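Long-range contacts in TetR family Transcriptional regulator (Streptococcus agalactiae 2603V/R, PDB 3KKC), which probably binds DNA as a dimeric transcriptional regulator of the TetR family: residues A16-L24 with I33-V44; I98-D106 with I149-H157. All blocks are in the same frame, centred on the assembly; numbering follows the deposited sequence.

Overall arrangement
Interaction 1 (16-24 with 33-44) lies in the N-terminal part of the chain, predicted to bind DNA, and interaction 2 (98-106 with 149-157) in the C-terminal region; their centres are about 23 Å apart and they share no helix. Both join two helices crossing at a steep angle, without a hydrogen bond between the segments. Interaction 1 is almost entirely apolar, a partly buried hydrophobic contact about 19 Å from the centre of the chain. Interaction 2, about 10 Å from that centre, buries less surface and grades from leucine packing to a charged, solvent-exposed side. Helix 137-157 also packs against the second subunit, whereas no other protein chain of the assembly touches interaction 1.

Interaction 1 (A16-L24 with I33-V44); sequences AIYNAFISL and ITVQDVIGLANV
Ile17 on helix 4-24 and Ala42 at the end of helix 35-42 mark where the two backbones come closest, CA to CA 5.0 Å; the axes of segments 16-24 and 35-42 come within 8.5 Å. Ile17 divides its branches. With CG1 anti to its own carbonyl carbon (chi1 -56°), CG1 lies 3.7 Å from Val44 CG1 and also meets the methyl of Ala42, while CG2 packs 3.7 Å from Val38 CG1; the isoleucine crosses both valines at about a right angle. One turn further on, the CB of Ala20 rests on the backbone of the second helix, 3.6 Å from Val38 O, with the CB of Leu41 beside it. Val38 spans the contact, CG1 on Ile17 and CG2 toward Leu24 CD1 and the edge of Phe21.

There, Leu24 and Leu41 meet end on, Leu24 CG standing 3.8 Å from Leu41 CD1, and Leu24 CD1 lies over the backbone of Asp37. Phe21, its ring swung out with CG anti to the backbone N (chi1 -179°), presents an edge to Ile33, whose CD1 sits near the ring plane, close to Phe21 CE1. Leu59 and Leu63 of helix 57-71, which follows the helix-turn-helix, also touch this ring, and Phe49 of helix 46-49 packs on Ile17. At the start of helix 35-42, Thr34 OG1 donates to Asp37 OD1 over 2.6 Å, from above the carboxylate plane. Residues 34-53 are the predicted helix-turn-helix, so this contact seats its first helix on helix 4-24, as in the three-helix DNA-binding domain of TetR-family regulators.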
loop_
_atom_site.group_PDB
_atom_site.type_symbol
_atom_site.label_atom_id
_atom_site.label_comp_id
_atom_site.label_asym_id
_atom_site.label_seq_id
_atom_site.Cartn_x
_atom_site.Cartn_y
_atom_site.Cartn_z
ATOM N N ALA A 16 -31.747 -8.681 -5.062
ATOM C CA ALA A 16 -31.191 -9.972 -4.632
ATOM C C ALA A 16 -29.752 -10.144 -5.103
ATOM O O ALA A 16 -28.889 -10.604 -4.350
ATOM C CB ALA A 16 -32.034 -11.132 -5.102
ATOM N N ILE A 17 -29.513 -9.779 -6.357
ATOM C CA ILE A 17 -28.179 -9.810 -6.940
ATOM C C ILE A 17 -27.258 -8.842 -6.186
ATOM O O ILE A 17 -26.197 -9.230 -5.682
ATOM C CB ILE A 17 -28.245 -9.423 -8.431
ATOM C CG1 ILE A 17 -29.227 -10.349 -9.163
ATOM C CG2 ILE A 17 -26.841 -9.402 -9.065
ATOM C CD1 ILE A 17 -29.662 -9.813 -10.501
ATOM N N TYR A 18 -27.684 -7.584 -6.103
ATOM C CA TYR A 18 -26.961 -6.574 -5.353
ATOM C C TYR A 18 -26.525 -7.161 -4.018
ATOM O O TYR A 18 -25.336 -7.231 -3.736
ATOM C CB TYR A 18 -27.855 -5.356 -5.141
ATOM C CG TYR A 18 -27.154 -4.097 -4.660
ATOM C CD1 TYR A 18 -26.695 -3.146 -5.573
ATOM C CD2 TYR A 18 -26.978 -3.844 -3.298
ATOM C CE1 TYR A 18 -26.069 -1.999 -5.163
ATOM C CE2 TYR A 18 -26.342 -2.682 -2.870
ATOM C CZ TYR A 18 -25.886 -1.761 -3.815
ATOM O OH TYR A 18 -25.255 -0.593 -3.421
ATOM N N ASN A 19 -27.480 -7.611 -3.206
ATOM C CA ASN A 19 -27.156 -8.102 -1.861
ATOM C C ASN A 19 -26.222 -9.322 -1.902
ATOM O O ASN A 19 -25.335 -9.461 -1.054
ATOM C CB ASN A 19 -28.419 -8.372 -0.999
ATOM C CG ASN A 19 -29.172 -7.079 -0.580
ATOM O OD1 ASN A 19 -28.621 -5.960 -0.564
ATOM N ND2 ASN A 19 -30.443 -7.247 -0.230
ATOM N N ALA A 20 -26.404 -10.183 -2.898
ATOM C CA ALA A 20 -25.526 -11.351 -3.087
ATOM C C ALA A 20 -24.074 -10.943 -3.328
ATOM O O ALA A 20 -23.138 -11.521 -2.771
ATOM C CB ALA A 20 -26.023 -12.216 -4.227
ATOM N N PHE A 21 -23.900 -9.940 -4.172
ATOM C CA PHE A 21 -22.585 -9.413 -4.495
ATOM C C PHE A 21 -21.875 -8.891 -3.237
ATOM O O PHE A 21 -20.697 -9.132 -3.036
ATOM C CB PHE A 21 -22.756 -8.303 -5.530
ATOM C CG PHE A 21 -21.475 -7.668 -5.974
ATOM C CD1 PHE A 21 -20.496 -8.424 -6.621
ATOM C CD2 PHE A 21 -21.276 -6.315 -5.809
ATOM C CE1 PHE A 21 -19.344 -7.842 -7.041
ATOM C CE2 PHE A 21 -20.109 -5.718 -6.245
ATOM C CZ PHE A 21 -19.137 -6.477 -6.849
ATOM N N ILE A 22 -22.615 -8.195 -2.380
ATOM C CA ILE A 22 -22.079 -7.675 -1.134
ATOM C C ILE A 22 -21.687 -8.792 -0.159
ATOM O O ILE A 22 -20.614 -8.754 0.438
ATOM C CB ILE A 22 -23.078 -6.691 -0.480
ATOM C CG1 ILE A 22 -23.156 -5.402 -1.309
ATOM C CG2 ILE A 22 -22.677 -6.361 0.964
ATOM C CD1 ILE A 22 -24.078 -4.363 -0.709
ATOM N N SER A 23 -22.546 -9.788 -0.012
ATOM C CA SER A 23 -22.311 -10.857 0.941
ATOM C C SER A 23 -21.093 -11.647 0.527
ATOM O O SER A 23 -20.375 -12.169 1.371
ATOM C CB SER A 23 -23.561 -11.767 1.038
ATOM O OG SER A 23 -23.245 -13.146 1.250
ATOM N N LEU A 24 -20.869 -11.737 -0.782
ATOM C CA LEU A 24 -19.747 -12.493 -1.329
ATOM C C LEU A 24 -18.455 -11.693 -1.249
ATOM O O LEU A 24 -17.353 -12.246 -1.318
ATOM C CB LEU A 24 -20.012 -12.861 -2.789
ATOM C CG LEU A 24 -20.881 -14.086 -3.039
ATOM C CD1 LEU A 24 -21.359 -14.119 -4.491
ATOM C CD2 LEU A 24 -20.118 -15.352 -2.646
ATOM N N ILE A 33 -14.210 -13.335 -7.162
ATOM C CA ILE A 33 -15.577 -13.863 -7.390
ATOM C C ILE A 33 -15.979 -13.913 -8.868
ATOM O O ILE A 33 -15.504 -13.123 -9.674
ATOM C CB ILE A 33 -16.704 -13.093 -6.636
ATOM C CG1 ILE A 33 -17.286 -11.992 -7.522
ATOM C CG2 ILE A 33 -16.248 -12.582 -5.268
ATOM C CD1 ILE A 33 -18.206 -11.077 -6.788
ATOM N N THR A 34 -16.883 -14.829 -9.201
ATOM C CA THR A 34 -17.352 -15.007 -10.578
ATOM C C THR A 34 -18.878 -14.963 -10.662
ATOM O O THR A 34 -19.556 -15.404 -9.743
ATOM C CB THR A 34 -16.901 -16.368 -11.149
ATOM O OG1 THR A 34 -17.233 -17.409 -10.216
ATOM C CG2 THR A 34 -15.399 -16.380 -11.417
ATOM N N VAL A 35 -19.410 -14.459 -11.775
ATOM C CA VAL A 35 -20.860 -14.311 -11.955
ATOM C C VAL A 35 -21.694 -15.520 -11.501
ATOM O O VAL A 35 -22.825 -15.361 -11.041
ATOM C CB VAL A 35 -21.231 -13.947 -13.414
ATOM C CG1 VAL A 35 -22.728 -14.085 -13.627
ATOM C CG2 VAL A 35 -20.784 -12.533 -13.736
ATOM N N GLN A 36 -21.137 -16.721 -11.617
ATOM C CA GLN A 36 -21.848 -17.912 -11.171
ATOM C C GLN A 36 -21.969 -17.958 -9.654
ATOM O O GLN A 36 -22.951 -18.489 -9.121
ATOM C CB GLN A 36 -21.200 -19.193 -11.699
ATOM C CG GLN A 36 -21.208 -19.313 -13.225
ATOM C CD GLN A 36 -22.604 -19.220 -13.818
ATOM O OE1 GLN A 36 -22.762 -18.983 -15.019
ATOM N NE2 GLN A 36 -23.625 -19.404 -12.976
ATOM N N ASP A 37 -20.973 -17.411 -8.963
ATOM C CA ASP A 37 -21.068 -17.253 -7.517
ATOM C C ASP A 37 -22.283 -16.386 -7.211
ATOM O O ASP A 37 -23.118 -16.733 -6.376
ATOM C CB ASP A 37 -19.818 -16.587 -6.929
ATOM C CG ASP A 37 -18.532 -17.299 -7.311
ATOM O OD1 ASP A 37 -18.590 -18.223 -8.147
ATOM O OD2 ASP A 37 -17.462 -16.914 -6.781
ATOM N N VAL A 38 -22.372 -15.264 -7.921
ATOM C CA VAL A 38 -23.388 -14.261 -7.675
ATOM C C VAL A 38 -24.796 -14.805 -7.849
ATOM O O VAL A 38 -25.701 -14.443 -7.100
ATOM C CB VAL A 38 -23.190 -13.041 -8.569
ATOM C CG1 VAL A 38 -24.342 -12.072 -8.378
ATOM C CG2 VAL A 38 -21.881 -12.369 -8.219
ATOM N N ILE A 39 -24.977 -15.683 -8.830
ATOM C CA ILE A 39 -26.268 -16.339 -9.043
ATOM C C ILE A 39 -26.585 -17.342 -7.937
ATOM O O ILE A 39 -27.674 -17.319 -7.368
ATOM C CB ILE A 39 -26.275 -17.078 -10.380
ATOM C CG1 ILE A 39 -25.998 -16.096 -11.523
ATOM C CG2 ILE A 39 -27.586 -17.878 -10.566
ATOM C CD1 ILE A 39 -25.224 -16.720 -12.669
ATOM N N GLY A 40 -25.621 -18.216 -7.650
ATOM C CA GLY A 40 -25.752 -19.258 -6.645
ATOM C C GLY A 40 -26.335 -18.771 -5.336
ATOM O O GLY A 40 -26.861 -19.561 -4.543
ATOM N N LEU A 41 -26.242 -17.466 -5.105
ATOM C CA LEU A 41 -26.915 -16.851 -3.972
ATOM C C LEU A 41 -28.212 -16.168 -4.392
ATOM O O LEU A 41 -29.252 -16.379 -3.772
ATOM C CB LEU A 41 -26.009 -15.845 -3.265
ATOM C CG LEU A 41 -24.885 -16.427 -2.418
ATOM C CD1 LEU A 41 -24.232 -15.304 -1.609
ATOM C CD2 LEU A 41 -25.430 -17.524 -1.512
ATOM N N ALA A 42 -28.154 -15.350 -5.440
ATOM C CA ALA A 42 -29.326 -14.592 -5.885
ATOM C C ALA A 42 -30.499 -15.496 -6.298
ATOM O O ALA A 42 -31.672 -15.100 -6.205
ATOM C CB ALA A 42 -28.951 -13.641 -7.020
ATOM N N ASN A 43 -30.172 -16.706 -6.756
ATOM C CA ASN A 43 -31.187 -17.654 -7.173
ATOM C C ASN A 43 -31.857 -17.185 -8.440
ATOM O O ASN A 43 -32.932 -17.665 -8.804
ATOM C CB ASN A 43 -32.228 -17.836 -6.080
ATOM C CG ASN A 43 -31.672 -18.539 -4.873
ATOM O OD1 ASN A 43 -31.028 -19.587 -5.000
ATOM N ND2 ASN A 43 -31.915 -17.972 -3.684
ATOM N N VAL A 44 -31.218 -16.235 -9.109
ATOM C CA VAL A 44 -31.706 -15.769 -10.394
ATOM C C VAL A 44 -30.733 -16.215 -11.480
ATOM O O VAL A 44 -29.521 -16.114 -11.314
ATOM C CB VAL A 44 -31.892 -14.241 -10.412
ATOM C CG1 VAL A 44 -30.545 -13.541 -10.371
ATOM C CG2 VAL A 44 -32.692 -13.818 -11.637
#

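Interaction 2 (I98-D106 with I149-H157); sequences IATLLLSDD and IETLKWWLH
Helix 98-103 crosses the last turns of helix 137-157 at 114° within the all-helical C-terminal domain of this TetR-family protein, their axes 10.4 Å apart at closest approach. Backbones stay separated, the nearest CA atoms being those of Leu103 and Lys153 at 6.5 Å, and side chains fill the gap. Leu102 points into it, CG anti to the backbone N (chi1 180°), which carries CD2 between Leu152 and Lys153; CD2 is 3.8 Å from the CG of Lys153, so the lysine's aliphatic part serves as apolar surface. Leu156 lies alongside, its CD2 reaching Ala99 CB and its CB 3.9 Å from Leu103 CD1. Phe91 of helix 80-93 and Leu110 of helix 107-129 extend this core.

Toward the solvent-exposed side the chemistry becomes polar. Bent at its outer torsions, Lys153 brings NZ 3.2 Å from Glu150 OE2 in a salt bridge, while its bridge to Asp105 OD1 is long, at 3.9 Å. A weak bond from His157 ND1 to Lys153 O (2.8 Å) restrains the imidazole. Leu103 and His157 run in opposite senses in a CH-pi contact: Leu103 CG lies over one ring face, 4.1 Å from its centroid and offset toward NE2.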
loop_
_atom_site.group_PDB
_atom_site.type_symbol
_atom_site.label_atom_id
_atom_site.label_comp_id
_atom_site.label_asym_id
_atom_site.label_seq_id
_atom_site.Cartn_x
_atom_site.Cartn_y
_atom_site.Cartn_z
ATOM N N ILE A 98 -17.531 -2.756 2.988
ATOM C CA ILE A 98 -16.680 -1.629 2.642
ATOM C C ILE A 98 -15.264 -1.813 3.201
ATOM O O ILE A 98 -14.292 -1.460 2.550
ATOM C CB ILE A 98 -17.282 -0.279 3.062
ATOM C CG1 ILE A 98 -16.588 0.849 2.318
ATOM C CG2 ILE A 98 -17.200 -0.068 4.585
ATOM C CD1 ILE A 98 -17.370 2.112 2.324
ATOM N N ALA A 99 -15.171 -2.395 4.394
ATOM C CA ALA A 99 -13.900 -2.737 5.017
ATOM C C ALA A 99 -13.174 -3.782 4.194
ATOM O O ALA A 99 -11.983 -3.674 3.916
ATOM C CB ALA A 99 -14.135 -3.282 6.404
ATOM N N THR A 100 -13.899 -4.820 3.825
ATOM C CA THR A 100 -13.297 -5.918 3.115
ATOM C C THR A 100 -12.895 -5.439 1.733
ATOM O O THR A 100 -11.967 -5.961 1.132
ATOM C CB THR A 100 -14.273 -7.091 3.038
ATOM O OG1 THR A 100 -14.748 -7.367 4.361
ATOM C CG2 THR A 100 -13.587 -8.363 2.449
ATOM N N LEU A 101 -13.591 -4.429 1.230
ATOM C CA LEU A 101 -13.290 -3.918 -0.098
ATOM C C LEU A 101 -11.924 -3.240 -0.070
ATOM O O LEU A 101 -11.122 -3.412 -0.982
ATOM C CB LEU A 101 -14.382 -2.945 -0.552
ATOM C CG LEU A 101 -14.874 -3.063 -1.996
ATOM C CD1 LEU A 101 -14.625 -4.450 -2.571
ATOM C CD2 LEU A 101 -16.348 -2.711 -2.067
ATOM N N LEU A 102 -11.667 -2.503 1.011
ATOM C CA LEU A 102 -10.436 -1.740 1.200
ATOM C C LEU A 102 -9.246 -2.622 1.547
ATOM O O LEU A 102 -8.130 -2.387 1.083
ATOM C CB LEU A 102 -10.617 -0.722 2.324
ATOM C CG LEU A 102 -9.375 0.129 2.599
ATOM C CD1 LEU A 102 -9.181 1.148 1.482
ATOM C CD2 LEU A 102 -9.445 0.833 3.953
ATOM N N LEU A 103 -9.495 -3.617 2.391
ATOM C CA LEU A 103 -8.467 -4.549 2.844
ATOM C C LEU A 103 -8.083 -5.565 1.755
ATOM O O LEU A 103 -7.056 -6.242 1.843
ATOM C CB LEU A 103 -8.972 -5.301 4.079
ATOM C CG LEU A 103 -8.533 -4.897 5.488
ATOM C CD1 LEU A 103 -8.348 -3.398 5.582
ATOM C CD2 LEU A 103 -9.532 -5.424 6.519
ATOM N N SER A 104 -8.935 -5.684 0.745
ATOM C CA SER A 104 -8.731 -6.646 -0.313
ATOM C C SER A 104 -7.675 -6.097 -1.274
ATOM O O SER A 104 -7.144 -6.829 -2.127
ATOM C CB SER A 104 -10.043 -6.872 -1.064
ATOM O OG SER A 104 -10.336 -5.755 -1.893
ATOM N N ASP A 105 -7.386 -4.805 -1.141
ATOM C CA ASP A 105 -6.460 -4.142 -2.049
ATOM C C ASP A 105 -6.991 -3.983 -3.468
ATOM O O ASP A 105 -6.217 -3.630 -4.364
ATOM C CB ASP A 105 -5.130 -4.909 -2.131
ATOM C CG ASP A 105 -4.217 -4.631 -0.959
ATOM O OD1 ASP A 105 -4.380 -3.565 -0.319
ATOM O OD2 ASP A 105 -3.334 -5.475 -0.689
ATOM N N ASP A 106 -8.271 -4.256 -3.705
ATOM C CA ASP A 106 -8.774 -4.093 -5.062
ATOM C C ASP A 106 -8.377 -2.721 -5.570
ATOM O O ASP A 106 -8.832 -1.708 -5.046
ATOM C CB ASP A 106 -10.280 -4.237 -5.145
ATOM C CG ASP A 106 -10.795 -4.013 -6.556
ATOM O OD1 ASP A 106 -10.837 -4.983 -7.343
ATOM O OD2 ASP A 106 -11.139 -2.863 -6.892
ATOM N N ILE A 149 -5.554 6.898 5.090
ATOM C CA ILE A 149 -5.857 5.569 4.552
ATOM C C ILE A 149 -5.124 4.471 5.302
ATOM O O ILE A 149 -5.718 3.448 5.651
ATOM C CB ILE A 149 -5.555 5.425 3.048
ATOM C CG1 ILE A 149 -6.263 6.514 2.246
ATOM C CG2 ILE A 149 -6.066 4.098 2.546
ATOM C CD1 ILE A 149 -5.962 6.463 0.788
ATOM N N GLU A 150 -3.846 4.685 5.579
ATOM C CA GLU A 150 -3.065 3.673 6.284
ATOM C C GLU A 150 -3.428 3.521 7.765
ATOM O O GLU A 150 -3.485 2.405 8.279
ATOM C CB GLU A 150 -1.565 3.907 6.103
ATOM C CG GLU A 150 -0.835 2.708 5.517
ATOM C CD GLU A 150 -1.244 2.418 4.084
ATOM O OE1 GLU A 150 -1.292 3.360 3.259
ATOM O OE2 GLU A 150 -1.517 1.240 3.780
ATOM N N THR A 151 -3.684 4.616 8.470
ATOM C CA THR A 151 -4.155 4.452 9.842
ATOM C C THR A 151 -5.364 3.522 9.807
ATOM O O THR A 151 -5.409 2.514 10.521
ATOM C CB THR A 151 -4.527 5.791 10.512
ATOM O OG1 THR A 151 -3.334 6.518 10.803
ATOM C CG2 THR A 151 -5.306 5.561 11.827
ATOM N N LEU A 152 -6.315 3.868 8.936
ATOM C CA LEU A 152 -7.573 3.147 8.738
ATOM C C LEU A 152 -7.398 1.640 8.464
ATOM O O LEU A 152 -7.942 0.815 9.198
ATOM C CB LEU A 152 -8.353 3.829 7.617
ATOM C CG LEU A 152 -9.551 3.077 7.080
ATOM C CD1 LEU A 152 -10.374 2.588 8.236
ATOM C CD2 LEU A 152 -10.370 3.979 6.186
ATOM N N LYS A 153 -6.621 1.280 7.440
ATOM C CA LYS A 153 -6.337 -0.138 7.171
ATOM C C LYS A 153 -5.804 -0.845 8.402
ATOM O O LYS A 153 -6.199 -1.962 8.707
ATOM C CB LYS A 153 -5.325 -0.325 6.022
ATOM C CG LYS A 153 -5.906 -0.226 4.627
ATOM C CD LYS A 153 -4.831 0.175 3.634
ATOM C CE LYS A 153 -4.530 -0.933 2.613
ATOM N NZ LYS A 153 -3.062 -1.199 2.511
ATOM N N TRP A 154 -4.871 -0.205 9.092
ATOM C CA TRP A 154 -4.212 -0.846 10.223
ATOM C C TRP A 154 -5.264 -1.172 11.313
ATOM O O TRP A 154 -5.284 -2.269 11.892
ATOM C CB TRP A 154 -3.063 0.050 10.738
ATOM C CG TRP A 154 -2.634 -0.293 12.115
ATOM C CD1 TRP A 154 -1.706 -1.224 12.473
ATOM C CD2 TRP A 154 -3.151 0.264 13.348
ATOM N NE1 TRP A 154 -1.604 -1.282 13.855
ATOM C CE2 TRP A 154 -2.481 -0.384 14.414
ATOM C CE3 TRP A 154 -4.108 1.236 13.648
ATOM C CZ2 TRP A 154 -2.739 -0.078 15.784
ATOM C CZ3 TRP A 154 -4.377 1.544 15.034
ATOM C CH2 TRP A 154 -3.687 0.882 16.068
ATOM N N TRP A 155 -6.144 -0.205 11.552
ATOM C CA TRP A 155 -7.192 -0.301 12.557
ATOM C C TRP A 155 -8.150 -1.455 12.227
ATOM O O TRP A 155 -8.548 -2.222 13.104
ATOM C CB TRP A 155 -7.925 1.045 12.608
ATOM C CG TRP A 155 -9.101 1.144 13.549
ATOM C CD1 TRP A 155 -9.108 0.897 14.893
ATOM C CD2 TRP A 155 -10.431 1.570 13.213
ATOM N NE1 TRP A 155 -10.357 1.122 15.402
ATOM C CE2 TRP A 155 -11.187 1.539 14.395
ATOM C CE3 TRP A 155 -11.053 1.971 12.022
ATOM C CZ2 TRP A 155 -12.539 1.896 14.427
ATOM C CZ3 TRP A 155 -12.390 2.327 12.055
ATOM C CH2 TRP A 155 -13.119 2.286 13.250
ATOM N N LEU A 156 -8.490 -1.589 10.951
ATOM C CA LEU A 156 -9.377 -2.656 10.504
ATOM C C LEU A 156 -8.759 -4.066 10.638
ATOM O O LEU A 156 -9.490 -5.052 10.799
ATOM C CB LEU A 156 -9.863 -2.379 9.067
ATOM C CG LEU A 156 -10.747 -1.128 8.901
ATOM C CD1 LEU A 156 -10.934 -0.731 7.453
ATOM C CD2 LEU A 156 -12.122 -1.306 9.548
ATOM N N HIS A 157 -7.429 -4.170 10.569
ATOM C CA HIS A 157 -6.762 -5.465 10.760
ATOM C C HIS A 157 -6.697 -5.788 12.238
ATOM O O HIS A 157 -6.350 -6.901 12.622
ATOM C CB HIS A 157 -5.318 -5.459 10.254
ATOM C CG HIS A 157 -5.178 -5.457 8.766
ATOM N ND1 HIS A 157 -4.827 -4.328 8.054
ATOM C CD2 HIS A 157 -5.303 -6.453 7.857
ATOM C CE1 HIS A 157 -4.760 -4.625 6.769
ATOM N NE2 HIS A 157 -5.043 -5.909 6.622
#